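Local structure of divalent cation tolerance protein (1NZA) at residues 2-7 / 56-61; 6-11 / 79-84. The protein is a trimeric cytoplasmic protein of the CutA family, probably involved in resistance toward heavy metals. All blocks are in the same frame, centred on the assembly; numbering follows the deposited sequence.

Contact 1. Residues 2-7 / 56-61; sequences EEVVLI and LVKTTT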
ATOM      1  N   GLU A   2      -7.603  -2.481 -13.656  1.00 25.09           N
ATOM      2  CA  GLU A   2      -6.292  -2.899 -13.166  1.00 23.43           C
ATOM      3  C   GLU A   2      -6.383  -2.768 -11.653  1.00 21.48           C
ATOM      4  O   GLU A   2      -7.086  -1.896 -11.148  1.00 19.20           O
ATOM      5  CB  GLU A   2      -5.176  -2.000 -13.698  1.00 23.78           C
ATOM      6  CG  GLU A   2      -5.061  -1.952 -15.210  1.00 28.37           C
ATOM      7  CD  GLU A   2      -5.906  -0.853 -15.820  1.00 31.73           C
ATOM      8  OE1 GLU A   2      -5.743  -0.572 -17.025  1.00 33.28           O
ATOM      9  OE2 GLU A   2      -6.736  -0.268 -15.095  1.00 34.31           O
ATOM     10  N   GLU A   3      -5.672  -3.626 -10.936  1.00 19.55           N
ATOM     11  CA  GLU A   3      -5.734  -3.610  -9.478  1.00 20.01           C
ATOM     12  C   GLU A   3      -4.398  -3.912  -8.828  1.00 18.74           C
ATOM     13  O   GLU A   3      -3.527  -4.529  -9.441  1.00 19.29           O
ATOM     14  CB  GLU A   3      -6.717  -4.672  -8.986  1.00 20.75           C
ATOM     15  CG  GLU A   3      -8.173  -4.445  -9.326  1.00 24.27           C
ATOM     16  CD  GLU A   3      -9.035  -5.651  -8.979  1.00 25.11           C
ATOM     17  OE1 GLU A   3     -10.193  -5.453  -8.558  1.00 24.99           O
ATOM     18  OE2 GLU A   3      -8.560  -6.797  -9.137  1.00 26.01           O
ATOM     19  N   VAL A   4      -4.246  -3.451  -7.588  1.00 15.94           N
ATOM     20  CA  VAL A   4      -3.058  -3.749  -6.793  1.00 14.91           C
ATOM     21  C   VAL A   4      -3.631  -4.629  -5.684  1.00 13.69           C
ATOM     22  O   VAL A   4      -4.425  -4.167  -4.857  1.00 15.68           O
ATOM     23  CB  VAL A   4      -2.427  -2.498  -6.151  1.00 13.37           C
ATOM     24  CG1 VAL A   4      -1.327  -2.927  -5.174  1.00 15.07           C
ATOM     25  CG2 VAL A   4      -1.828  -1.595  -7.226  1.00 15.34           C
ATOM     26  N   VAL A   5      -3.259  -5.904  -5.693  1.00 13.61           N
ATOM     27  CA  VAL A   5      -3.756  -6.851  -4.703  1.00 14.43           C
ATOM     28  C   VAL A   5      -2.780  -7.045  -3.563  1.00 16.22           C
ATOM     29  O   VAL A   5      -1.587  -7.251  -3.790  1.00 17.22           O
ATOM     30  CB  VAL A   5      -4.052  -8.212  -5.368  1.00 15.61           C
ATOM     31  CG1 VAL A   5      -4.357  -9.262  -4.324  1.00 13.56           C
ATOM     32  CG2 VAL A   5      -5.231  -8.066  -6.316  1.00 17.66           C
ATOM     33  N   LEU A   6      -3.285  -6.956  -2.333  1.00 15.44           N
ATOM     34  CA  LEU A   6      -2.453  -7.144  -1.149  1.00 14.53           C
ATOM     35  C   LEU A   6      -2.662  -8.554  -0.614  1.00 15.64           C
ATOM     36  O   LEU A   6      -3.795  -9.036  -0.535  1.00 15.57           O
ATOM     37  CB  LEU A   6      -2.829  -6.145  -0.049  1.00 14.77           C
ATOM     38  CG  LEU A   6      -2.856  -4.654  -0.395  1.00 18.65           C
ATOM     39  CD1 LEU A   6      -3.049  -3.836   0.880  1.00 17.24           C
ATOM     40  CD2 LEU A   6      -1.581  -4.263  -1.076  1.00 18.83           C
ATOM     41  N   ILE A   7      -1.566  -9.206  -0.239  1.00 13.23           N
ATOM     42  CA  ILE A   7      -1.609 -10.557   0.311  1.00 14.50           C
ATOM     43  C   ILE A   7      -0.502 -10.617   1.352  1.00 14.22           C
ATOM     44  O   ILE A   7       0.602 -10.145   1.094  1.00 16.91           O
ATOM     45  CB  ILE A   7      -1.278 -11.632  -0.755  1.00 14.85           C
ATOM     46  CG1 ILE A   7      -2.253 -11.544  -1.932  1.00 13.68           C
ATOM     47  CG2 ILE A   7      -1.356 -13.031  -0.131  1.00 15.64           C
ATOM     48  CD1 ILE A   7      -1.837 -12.386  -3.118  1.00 14.28           C
ATOM     49  N   LEU A  56       2.567  -7.155  -2.949  1.00 11.86           N
ATOM     50  CA  LEU A  56       1.780  -6.141  -3.666  1.00 14.21           C
ATOM     51  C   LEU A  56       1.737  -6.698  -5.081  1.00 13.63           C
ATOM     52  O   LEU A  56       2.755  -6.735  -5.772  1.00 14.32           O
ATOM     53  CB  LEU A  56       2.476  -4.777  -3.662  1.00 15.26           C
ATOM     54  CG  LEU A  56       2.704  -4.093  -2.312  1.00 18.01           C
ATOM     55  CD1 LEU A  56       3.277  -2.693  -2.523  1.00 20.06           C
ATOM     56  CD2 LEU A  56       1.403  -4.001  -1.577  1.00 20.64           C
ATOM     57  N   VAL A  57       0.554  -7.134  -5.507  1.00 14.67           N
ATOM     58  CA  VAL A  57       0.381  -7.756  -6.818  1.00 16.35           C
ATOM     59  C   VAL A  57      -0.320  -6.880  -7.853  1.00 17.92           C
ATOM     60  O   VAL A  57      -1.440  -6.433  -7.629  1.00 18.08           O
ATOM     61  CB  VAL A  57      -0.433  -9.061  -6.674  1.00 16.40           C
ATOM     62  CG1 VAL A  57      -0.436  -9.825  -7.995  1.00 17.86           C
ATOM     63  CG2 VAL A  57       0.152  -9.916  -5.550  1.00 13.81           C
ATOM     64  N   LYS A  58       0.339  -6.652  -8.988  1.00 17.06           N
ATOM     65  CA  LYS A  58      -0.235  -5.840 -10.066  1.00 17.62           C
ATOM     66  C   LYS A  58      -0.981  -6.781 -11.013  1.00 18.91           C
ATOM     67  O   LYS A  58      -0.363  -7.559 -11.740  1.00 16.97           O
ATOM     68  CB  LYS A  58       0.876  -5.118 -10.824  1.00 19.18           C
ATOM     69  CG  LYS A  58       1.965  -4.549  -9.927  1.00 23.09           C
ATOM     70  CD  LYS A  58       1.422  -3.560  -8.913  1.00 23.10           C
ATOM     71  CE  LYS A  58       2.393  -3.415  -7.755  1.00 25.04           C
ATOM     72  NZ  LYS A  58       3.794  -3.222  -8.247  1.00 28.45           N
ATOM     73  N   THR A  59      -2.307  -6.697 -11.020  1.00 17.81           N
ATOM     74  CA  THR A  59      -3.103  -7.592 -11.855  1.00 20.60           C
ATOM     75  C   THR A  59      -4.370  -6.911 -12.386  1.00 20.47           C
ATOM     76  O   THR A  59      -4.437  -5.685 -12.439  1.00 20.22           O
ATOM     77  CB  THR A  59      -3.472  -8.847 -11.038  1.00 21.79           C
ATOM     78  OG1 THR A  59      -4.169  -9.791 -11.861  1.00 22.99           O
ATOM     79  CG2 THR A  59      -4.331  -8.461  -9.849  1.00 21.78           C
ATOM     80  N   THR A  60      -5.356  -7.708 -12.796  1.00 22.08           N
ATOM     81  CA  THR A  60      -6.614  -7.170 -13.318  1.00 24.46           C
ATOM     82  C   THR A  60      -7.820  -7.907 -12.734  1.00 24.16           C
ATOM     83  O   THR A  60      -7.694  -9.007 -12.192  1.00 24.07           O
ATOM     84  CB  THR A  60      -6.689  -7.292 -14.853  1.00 25.93           C
ATOM     85  OG1 THR A  60      -6.826  -8.671 -15.213  1.00 26.76           O
ATOM     86  CG2 THR A  60      -5.436  -6.738 -15.494  1.00 25.77           C
ATOM     87  N   THR A  61      -8.995  -7.297 -12.849  1.00 24.90           N
ATOM     88  CA  THR A  61     -10.213  -7.907 -12.330  1.00 26.16           C
ATOM     89  C   THR A  61     -10.536  -9.211 -13.054  1.00 26.45           C
ATOM     90  O   THR A  61     -11.188 -10.091 -12.495  1.00 26.66           O
ATOM     91  CB  THR A  61     -11.418  -6.959 -12.472  1.00 26.40           C
ATOM     92  OG1 THR A  61     -11.503  -6.491 -13.825  1.00 26.15           O
ATOM     93  CG2 THR A  61     -11.272  -5.777 -11.535  1.00 27.87           C
TER
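Val-5 packs beside Val-57, its cross-strand partner, on one face of the sheet, CB to CB 3.9 Å, in a hydrogen-bonded antiparallel pair. In both residues CG1 is anti to the backbone N and CG2 beside it; CG2 of Val-5 reaches obliquely to Thr-59 CG2 at 3.7 Å, and that of Val-57 meets Ile-7 CD1. Thr-59 OG1, anti to the backbone N (chi1 -176°), is hydrogen-bonded to the carbonyl O of Leu-27. The extended chain of Glu-3 crosses Thr-61 at about a right angle, with Glu-3 OE1 3.2 Å from Thr-61 CG2; OE1 also lies close to Glu-89 of the third subunit, which may raise the pKa of one of the two acids. On the other face Val-4 CG2 runs alongside CD of Lys-58, whose chain, bent at chi2 and chi4, brings NZ to a salt bridge with Glu-81 of the second subunit and a hydrogen bond to Asn-32.

Four nearly straight backbone bonds join the strands. Val-5 N donates to Val-57 O and Val-57 N to Val-5 O, both over 2.7 Å and in the carbonyl plane. Glu-3 N instead approaches Thr-59 O from above that plane, 42° out of it. Apolar branches line both faces of these central CutA strands, Val-5 and Val-57 toward helix 64-74, Val-4, Leu-6 and Leu-56 toward the other subunits, with the lysine charge met across the interface.

Contact 2. Residues 6-11 / 79-84; sequences LITVPS and VPEIVA. With NA (sodium ion), chain B.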
ATOM      1  N   LEU A   6      -3.285  -6.956  -2.333  1.00 15.44           N
ATOM      2  CA  LEU A   6      -2.453  -7.144  -1.149  1.00 14.53           C
ATOM      3  C   LEU A   6      -2.662  -8.554  -0.614  1.00 15.64           C
ATOM      4  O   LEU A   6      -3.795  -9.036  -0.535  1.00 15.57           O
ATOM      5  CB  LEU A   6      -2.829  -6.145  -0.049  1.00 14.77           C
ATOM      6  CG  LEU A   6      -2.856  -4.654  -0.395  1.00 18.65           C
ATOM      7  CD1 LEU A   6      -3.049  -3.836   0.880  1.00 17.24           C
ATOM      8  CD2 LEU A   6      -1.581  -4.263  -1.076  1.00 18.83           C
ATOM      9  N   ILE A   7      -1.566  -9.206  -0.239  1.00 13.23           N
ATOM     10  CA  ILE A   7      -1.609 -10.557   0.311  1.00 14.50           C
ATOM     11  C   ILE A   7      -0.502 -10.617   1.352  1.00 14.22           C
ATOM     12  O   ILE A   7       0.602 -10.145   1.094  1.00 16.91           O
ATOM     13  CB  ILE A   7      -1.278 -11.632  -0.755  1.00 14.85           C
ATOM     14  CG1 ILE A   7      -2.253 -11.544  -1.932  1.00 13.68           C
ATOM     15  CG2 ILE A   7      -1.356 -13.031  -0.131  1.00 15.64           C
ATOM     16  CD1 ILE A   7      -1.837 -12.386  -3.118  1.00 14.28           C
ATOM     17  N   THR A   8      -0.784 -11.154   2.529  1.00 14.26           N
ATOM     18  CA  THR A   8       0.284 -11.287   3.511  1.00 13.92           C
ATOM     19  C   THR A   8       0.556 -12.777   3.639  1.00 16.79           C
ATOM     20  O   THR A   8      -0.351 -13.596   3.464  1.00 16.32           O
ATOM     21  CB  THR A   8      -0.087 -10.678   4.869  1.00 17.11           C
ATOM     22  OG1 THR A   8      -1.402 -11.096   5.240  1.00 16.17           O
ATOM     23  CG2 THR A   8      -0.035  -9.155   4.796  1.00 17.21           C
ATOM     24  N   VAL A   9       1.814 -13.118   3.914  1.00 14.06           N
ATOM     25  CA  VAL A   9       2.246 -14.505   4.044  1.00 15.10           C
ATOM     26  C   VAL A   9       3.147 -14.649   5.277  1.00 16.93           C
ATOM     27  O   VAL A   9       3.724 -13.674   5.755  1.00 14.34           O
ATOM     28  CB  VAL A   9       2.991 -14.963   2.766  1.00 15.51           C
ATOM     29  CG1 VAL A   9       2.071 -14.822   1.550  1.00 16.75           C
ATOM     30  CG2 VAL A   9       4.239 -14.117   2.555  1.00 19.15           C
ATOM     31  N   PRO A  10       3.279 -15.876   5.805  1.00 16.22           N
ATOM     32  CA  PRO A  10       4.095 -16.148   6.992  1.00 16.09           C
ATOM     33  C   PRO A  10       5.606 -16.261   6.837  1.00 14.99           C
ATOM     34  O   PRO A  10       6.328 -16.179   7.834  1.00 15.30           O
ATOM     35  CB  PRO A  10       3.491 -17.447   7.513  1.00 18.57           C
ATOM     36  CG  PRO A  10       3.164 -18.160   6.251  1.00 20.01           C
ATOM     37  CD  PRO A  10       2.521 -17.078   5.408  1.00 19.38           C
ATOM     38  N   SER A  11       6.087 -16.448   5.613  1.00 16.19           N
ATOM     39  CA  SER A  11       7.524 -16.610   5.394  1.00 17.59           C
ATOM     40  C   SER A  11       7.977 -16.175   4.012  1.00 18.23           C
ATOM     41  O   SER A  11       7.177 -16.057   3.090  1.00 15.94           O
ATOM     42  CB  SER A  11       7.913 -18.078   5.588  1.00 18.65           C
ATOM     43  OG  SER A  11       7.294 -18.890   4.601  1.00 21.95           O
ATOM     44  N   VAL A  79      -7.893 -19.189   5.426  1.00 31.11           N
ATOM     45  CA  VAL A  79      -8.493 -17.931   4.981  1.00 29.66           C
ATOM     46  C   VAL A  79      -7.421 -16.860   4.810  1.00 26.55           C
ATOM     47  O   VAL A  79      -7.283 -15.965   5.646  1.00 26.33           O
ATOM     48  CB  VAL A  79      -9.543 -17.423   5.991  1.00 29.15           C
ATOM     49  CG1 VAL A  79     -10.167 -16.120   5.494  1.00 30.88           C
ATOM     50  CG2 VAL A  79     -10.619 -18.480   6.192  1.00 31.38           C
ATOM     51  N   PRO A  80      -6.651 -16.937   3.715  1.00 25.84           N
ATOM     52  CA  PRO A  80      -5.592 -15.959   3.467  1.00 24.51           C
ATOM     53  C   PRO A  80      -6.115 -14.579   3.113  1.00 24.07           C
ATOM     54  O   PRO A  80      -7.188 -14.436   2.522  1.00 23.15           O
ATOM     55  CB  PRO A  80      -4.817 -16.586   2.315  1.00 25.36           C
ATOM     56  CG  PRO A  80      -5.900 -17.243   1.525  1.00 26.35           C
ATOM     57  CD  PRO A  80      -6.736 -17.905   2.607  1.00 25.49           C
ATOM     58  N   GLU A  81      -5.354 -13.558   3.482  1.00 20.87           N
ATOM     59  CA  GLU A  81      -5.751 -12.206   3.153  1.00 20.90           C
ATOM     60  C   GLU A  81      -5.482 -11.970   1.681  1.00 18.78           C
ATOM     61  O   GLU A  81      -4.351 -12.131   1.223  1.00 18.94           O
ATOM     62  CB  GLU A  81      -4.951 -11.180   3.950  1.00 22.26           C
ATOM     63  CG  GLU A  81      -5.179  -9.756   3.448  1.00 23.51           C
ATOM     64  CD  GLU A  81      -4.284  -8.739   4.116  1.00 24.90           C
ATOM     65  OE1 GLU A  81      -4.584  -7.535   3.995  1.00 26.27           O
ATOM     66  OE2 GLU A  81      -3.283  -9.136   4.751  1.00 24.38           O
ATOM     67  N   ILE A  82      -6.525 -11.605   0.944  1.00 18.55           N
ATOM     68  CA  ILE A  82      -6.407 -11.289  -0.474  1.00 18.84           C
ATOM     69  C   ILE A  82      -7.378 -10.142  -0.719  1.00 20.43           C
ATOM     70  O   ILE A  82      -8.584 -10.365  -0.841  1.00 21.10           O
ATOM     71  CB  ILE A  82      -6.830 -12.459  -1.393  1.00 17.69           C
ATOM     72  CG1 ILE A  82      -6.143 -13.753  -0.958  1.00 20.60           C
ATOM     73  CG2 ILE A  82      -6.455 -12.137  -2.839  1.00 18.23           C
ATOM     74  CD1 ILE A  82      -6.527 -14.965  -1.797  1.00 21.14           C
ATOM     75  N   VAL A  83      -6.864  -8.916  -0.771  1.00 19.73           N
ATOM     76  CA  VAL A  83      -7.722  -7.757  -0.998  1.00 19.13           C
ATOM     77  C   VAL A  83      -7.220  -6.948  -2.183  1.00 19.12           C
ATOM     78  O   VAL A  83      -6.026  -6.678  -2.299  1.00 18.78           O
ATOM     79  CB  VAL A  83      -7.783  -6.844   0.251  1.00 19.50           C
ATOM     80  CG1 VAL A  83      -8.256  -7.648   1.466  1.00 21.55           C
ATOM     81  CG2 VAL A  83      -6.426  -6.213   0.510  1.00 22.03           C
ATOM     82  N   ALA A  84      -8.137  -6.566  -3.067  1.00 17.02           N
ATOM     83  CA  ALA A  84      -7.778  -5.797  -4.251  1.00 16.39           C
ATOM     84  C   ALA A  84      -8.146  -4.324  -4.116  1.00 17.24           C
ATOM     85  O   ALA A  84      -9.262  -3.989  -3.717  1.00 18.10           O
ATOM     86  CB  ALA A  84      -8.469  -6.386  -5.481  1.00 16.11           C
TER
HETATM   87 NA    NA B 104      -1.847 -11.551   7.443  1.00 14.60          NA
HETATM   88  O   HOH W   1      -3.017  -9.304   7.432  1.00 38.41           O
HETATM   89  O   HOH W   2      -2.361 -11.843   9.774  1.00 29.35           O
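Sodium is held by Thr-8 OG1 at 2.3 Å, by water 1 at 2.5 Å and by water 2 at 2.4 Å. Glu-52 of the same chain also binds it. The threonine hydroxyl occupies the position between its own backbone N and carbonyl carbon (chi1 46°), from where it faces both the ion and Glu-81. It donates to Glu-81 OE2 over 2.8 Å, using the anti lone pair of that oxygen, while water 1 gives OE2 a second hydrogen bond of 2.7 Å. The carboxylate is thus a second-shell group that orients two sodium ligands, and its negative charge would favour a cation here.

Glu-81 reaches the site by a fully extended chain, CG anti to the backbone N (chi1 170°). Its OE1 is fixed by a salt bridge to Lys-58 of the third subunit, which places the site beside the trimer interface. Thr-8 N and Glu-81 O are buried without a partner in the model, where the strand pairing stops. Behind the site, Leu-6 and Val-83 form a hydrogen-bonded antiparallel pair: Leu-6 N donates to Val-83 O at 2.8 Å, nearly along the C=O axis, and Val-83 CG2 packs obliquely against Leu-6 CB at 3.6 Å.

Ile-7 and Ile-82 both lean on Val-71 of helix 64-74. Strand 2-9 lies between 47-60 and 82-86, and beyond Val-83 and Ala-84 the sheet continues into the third subunit.

Both contacts are buried and share strand 2-9, whose two edges they use: contact 1 pairs it with 47-60, contact 2 with 82-86, and Leu-6 and Ile-7 serve both. Val-5 of contact 1 packs on Ile-82 and Ala-84 of contact 2, and both it and Ile-82 meet Phe-64 of helix 64-74. Contact 1 is the larger and more regular pairing, in the middle of the sheet, and rests mainly on backbone bonds and apolar side chains. Contact 2 lies on the chain's outermost strand, where pairing gives way to a polar end with a hydrated sodium site. One salt bridge ties the two contacts together between subunits.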